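Local atomic coordinates of thiamine pyrophosphokinase (Bacillus subtilis, PDB entry 3LM8), a protein that catalyses the ATP-dependent pyrophosphorylation of thiamine to thiamine diphosphate, releasing AMP, and takes part in thiamine salvage. Residues A[16-21]-A[36-41]. The protein carries 1 engineered substitution. Residues are numbered along the deposited sequence; the frame is centred on the assembly and turned at random.
Sequences PDLTGY and VTLLDA
Leu18 and Leu38 meet through one methyl each: Leu18 CD1 lies 4.2 Å from Leu38 CD2, a van der Waals distance, and the two side chains cross at about a right angle. Leu18 reaches the helix because its CG stands anti to its own carbonyl carbon (chi1 -55°) and the extended second torsion carries CD1 outward. Leu38 leaves the helix across the line to the loop, and its end, through CD2, comes nearer. A second, looser touch lies at the exposed end of the helix, where Thr19 OG1 comes within 4.2 Å of Ala41 O, too far for a hydrogen bond. Thr19 and Ala41 are also the closest residues by backbone, their CA atoms 6.9 Å apart. With 147 Å² buried in total, the contact is small and mainly apolar. It joins the loop after strand 3-7 to helix 33-41, the connection of the beta-alpha-beta crossover from strand 26-31 to strand 47-49 in the catalytic domain. Val7 of strand 3-7 and Trp28 of strand 26-31 each touch both leucines, so the pair packs against the parallel sheet; Ile43 also packs on Leu18. A bound magnesium ion lies about 6 Å from the side chain of Leu18. The loop is turned at Leu18 by a 3-10 bond from Tyr21 N to Leu18 O, which probably helps to orient the side chain, and a weak hydrogen bond from Gly20 N to Asp17 OD1 (3.3 Å) braces the turn. Lys12, from the same loop, forms a salt bridge with Asp40 OD2, a second link between loop and helix.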
# COMPACT_ATOMS: atom_id res chain seq x y z
N PRO A 16 -1.16 10.35 4.75
CA PRO A 16 0.01 11.23 4.80
C PRO A 16 -0.10 12.39 3.83
O PRO A 16 -1.07 12.51 3.09
CB PRO A 16 1.17 10.32 4.37
CG PRO A 16 0.63 8.93 4.49
CD PRO A 16 -0.81 9.08 4.10
N ASP A 17 0.92 13.23 3.85
CA ASP A 17 1.00 14.35 2.94
C ASP A 17 1.25 13.71 1.57
O ASP A 17 2.22 12.97 1.37
CB ASP A 17 2.18 15.25 3.33
CG ASP A 17 2.65 16.12 2.19
OD1 ASP A 17 3.88 16.38 2.13
OD2 ASP A 17 1.82 16.56 1.36
N LEU A 18 0.36 13.95 0.62
CA LEU A 18 0.55 13.38 -0.70
C LEU A 18 1.53 14.24 -1.50
O LEU A 18 2.35 13.73 -2.26
CB LEU A 18 -0.80 13.26 -1.41
CG LEU A 18 -1.84 12.48 -0.60
CD1 LEU A 18 -3.19 12.45 -1.33
CD2 LEU A 18 -1.32 11.08 -0.36
N THR A 19 1.44 15.56 -1.30
CA THR A 19 2.29 16.54 -1.97
C THR A 19 3.73 16.06 -2.19
O THR A 19 4.22 16.01 -3.32
CB THR A 19 2.32 17.86 -1.17
OG1 THR A 19 1.03 18.47 -1.22
CG2 THR A 19 3.35 18.83 -1.75
N GLY A 20 4.40 15.70 -1.10
CA GLY A 20 5.78 15.26 -1.19
C GLY A 20 6.00 13.99 -1.99
O GLY A 20 7.14 13.60 -2.26
N TYR A 21 4.90 13.35 -2.38
CA TYR A 21 4.96 12.12 -3.16
C TYR A 21 4.80 12.44 -4.65
O TYR A 21 4.88 11.55 -5.50
CB TYR A 21 3.86 11.14 -2.71
CG TYR A 21 4.25 10.27 -1.53
CD1 TYR A 21 5.12 9.19 -1.69
CD2 TYR A 21 3.75 10.53 -0.25
CE1 TYR A 21 5.49 8.38 -0.61
CE2 TYR A 21 4.12 9.72 0.85
CZ TYR A 21 4.98 8.65 0.66
OH TYR A 21 5.34 7.85 1.72
N VAL A 36 -11.65 12.83 -4.24
CA VAL A 36 -11.98 14.09 -3.57
C VAL A 36 -10.74 14.52 -2.77
O VAL A 36 -10.34 15.69 -2.81
CB VAL A 36 -13.19 13.92 -2.59
CG1 VAL A 36 -13.22 15.07 -1.59
CG2 VAL A 36 -14.51 13.89 -3.38
N THR A 37 -10.14 13.58 -2.05
CA THR A 37 -8.95 13.84 -1.25
C THR A 37 -7.83 14.42 -2.11
O THR A 37 -7.11 15.33 -1.69
CB THR A 37 -8.42 12.55 -0.61
OG1 THR A 37 -9.51 11.83 -0.03
CG2 THR A 37 -7.44 12.87 0.49
N LEU A 38 -7.68 13.88 -3.31
CA LEU A 38 -6.64 14.34 -4.21
C LEU A 38 -6.81 15.82 -4.56
O LEU A 38 -5.85 16.59 -4.57
CB LEU A 38 -6.64 13.49 -5.49
CG LEU A 38 -6.15 12.05 -5.37
CD1 LEU A 38 -6.55 11.29 -6.61
CD2 LEU A 38 -4.65 12.02 -5.21
N LEU A 39 -8.05 16.21 -4.85
CA LEU A 39 -8.34 17.58 -5.21
C LEU A 39 -8.04 18.54 -4.08
O LEU A 39 -7.51 19.63 -4.31
CB LEU A 39 -9.80 17.70 -5.65
CG LEU A 39 -10.03 17.52 -7.16
CD1 LEU A 39 -9.09 16.46 -7.72
CD2 LEU A 39 -11.48 17.15 -7.41
N ASP A 40 -8.36 18.14 -2.86
CA ASP A 40 -8.09 19.01 -1.72
C ASP A 40 -6.60 19.28 -1.60
O ASP A 40 -6.19 20.40 -1.32
CB ASP A 40 -8.61 18.38 -0.41
CG ASP A 40 -10.14 18.21 -0.41
OD1 ASP A 40 -10.85 18.94 -1.14
OD2 ASP A 40 -10.64 17.35 0.36
N ALA A 41 -5.79 18.25 -1.84
CA ALA A 41 -4.34 18.37 -1.76
C ALA A 41 -3.76 19.13 -2.94
O ALA A 41 -2.65 19.64 -2.85
CB ALA A 41 -3.70 16.99 -1.68